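Local coordinates for protein calmodulin binding transcription activator 1 (Homo sapiens, PDB 2CXK) that activates transcription and can bind double-stranded DNA sequence-specifically, the piece seen here being its immunoglobulin-like TIG (IPT) domain, at the interface of chains A and B. Residues are numbered along the deposited sequence; one frame, centred on the assembly and turned at random. Chains: chain A/B, calmodulin binding transcription activator 1.

The interface of chains A and B. Residues chain A 24, 26, 52, 58; chain B 10-11, 28.
B:Asp11 reaches across to chain A and meets A:Lys24 head-on in a salt bridge, the ammonium NZ lying 2.7 Å from the carboxylate OD1. The bond uses the syn lone pair of OD1, the one on the side of the other oxygen. Lysine suits the place because its long chain is extended but for one bend about the CG-CD bond (chi3 64°), which turns NZ toward the acid.

The closer apolar packing lies along one side of the aspartate, from A:Leu26 and A:Ile52. A:Leu26 crosses it obliquely, with CD1 4.0 Å from CB of B:Asp11 and CD2 beside the carboxylate. CD1 of A:Ile52 lies beside both acid and arginine, 3.7 Å from OD2 of B:Asp11 and over one face of the A:Arg58 guanidinium, toward its rim. Its CG2 packs 3.9 Å from CB of B:Thr10, whose hydroxyl hydrogen-bonds OG1 of B:Thr28 at 2.9 Å, bracing the start of strand 11-13 against strand 24-28 within chain B. Branched aliphatic chains suit this role, shaping a wall that leaves the acid's polar bonds to lysine and water.

The looser, wetter side is at A:Arg58, which gives up little surface to chain B. Its NH1 is 4.3 Å from OD2 of B:Asp11, too far for a direct bond, and water 1 bridges them, 2.7 Å from OD2 of B:Asp11 and in the guanidinium plane at its edge. The two flat groups stand nearly perpendicular, 83° apart; arginine probably serves through this water and its general positive charge. An alanine in place of B:Asp11 would probably leave A:Lys24 without its charge partner and water 1 without its acceptor on chain B.

In chain A the receiving residues come from strands 24-28 and 56-60 and the turn at A:Ile52, on the flank of the immunoglobulin-like fold. Two-fold symmetry repeats the contact with chains exchanged, although the crystal alone does not establish a biological dimer.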
loop_
_atom_site.group_PDB
_atom_site.type_symbol
_atom_site.label_atom_id
_atom_site.label_comp_id
_atom_site.label_asym_id
_atom_site.label_seq_id
_atom_site.Cartn_x
_atom_site.Cartn_y
_atom_site.Cartn_z
ATOM N N LYS A 24 -0.617 2.641 -8.792
ATOM C CA LYS A 24 0.152 1.634 -8.072
ATOM C C LYS A 24 -0.671 1.080 -6.908
ATOM O O LYS A 24 -1.316 1.827 -6.170
ATOM C CB LYS A 24 1.447 2.227 -7.504
ATOM C CG LYS A 24 2.214 1.235 -6.640
ATOM C CD LYS A 24 3.470 1.852 -6.079
ATOM C CE LYS A 24 3.138 2.993 -5.136
ATOM N NZ LYS A 24 4.367 3.724 -4.748
ATOM N N LEU A 26 -0.318 -1.690 -3.612
ATOM C CA LEU A 26 0.548 -2.569 -2.833
ATOM C C LEU A 26 -0.395 -3.598 -2.229
ATOM O O LEU A 26 -1.486 -3.251 -1.782
ATOM C CB LEU A 26 1.270 -1.795 -1.720
ATOM C CG LEU A 26 2.314 -0.788 -2.203
ATOM C CD1 LEU A 26 3.041 -0.179 -1.015
ATOM C CD2 LEU A 26 3.316 -1.494 -3.125
ATOM N N ILE A 52 8.385 -6.533 -3.840
ATOM C CA ILE A 52 9.171 -5.430 -3.287
ATOM C C ILE A 52 10.108 -5.943 -2.200
ATOM O O ILE A 52 11.263 -5.536 -2.091
ATOM C CB ILE A 52 8.234 -4.363 -2.661
ATOM C CG1 ILE A 52 7.366 -3.725 -3.753
ATOM C CG2 ILE A 52 9.048 -3.328 -1.895
ATOM C CD1 ILE A 52 8.160 -3.129 -4.907
ATOM N N ARG A 58 3.814 -5.362 -5.555
ATOM C CA ARG A 58 3.448 -4.086 -6.162
ATOM C C ARG A 58 3.017 -4.312 -7.605
ATOM O O ARG A 58 3.657 -5.049 -8.346
ATOM C CB ARG A 58 4.629 -3.114 -6.172
ATOM C CG ARG A 58 4.334 -1.795 -6.922
ATOM C CD ARG A 58 5.613 -1.056 -7.330
ATOM N NE ARG A 58 6.400 -1.808 -8.306
ATOM C CZ ARG A 58 7.680 -1.578 -8.585
ATOM N NH1 ARG A 58 8.343 -0.610 -7.962
ATOM N NH2 ARG A 58 8.304 -2.319 -9.493
ATOM N N THR B 10 10.797 1.252 1.617
ATOM C CA THR B 10 10.925 0.576 0.329
ATOM C C THR B 10 9.798 0.961 -0.625
ATOM O O THR B 10 9.989 0.968 -1.836
ATOM C CB THR B 10 10.968 -0.963 0.485
ATOM O OG1 THR B 10 9.896 -1.400 1.322
ATOM C CG2 THR B 10 12.291 -1.388 1.098
ATOM N N ASP B 11 8.635 1.288 -0.071
ATOM C CA ASP B 11 7.488 1.706 -0.876
ATOM C C ASP B 11 6.385 2.198 0.046
ATOM O O ASP B 11 6.442 2.002 1.257
ATOM C CB ASP B 11 6.955 0.542 -1.720
ATOM C CG ASP B 11 6.500 0.983 -3.101
ATOM O OD1 ASP B 11 6.015 2.127 -3.237
ATOM O OD2 ASP B 11 6.627 0.182 -4.052
ATOM N N THR B 28 5.979 0.279 3.555
ATOM C CA THR B 28 6.811 -0.906 3.715
ATOM C C THR B 28 8.283 -0.571 3.913
ATOM O O THR B 28 8.780 0.453 3.443
ATOM C CB THR B 28 6.652 -1.866 2.505
ATOM O OG1 THR B 28 7.043 -1.199 1.300
ATOM C CG2 THR B 28 5.203 -2.311 2.377
HETATM O O HOH W 1 7.306 1.361 -6.346
#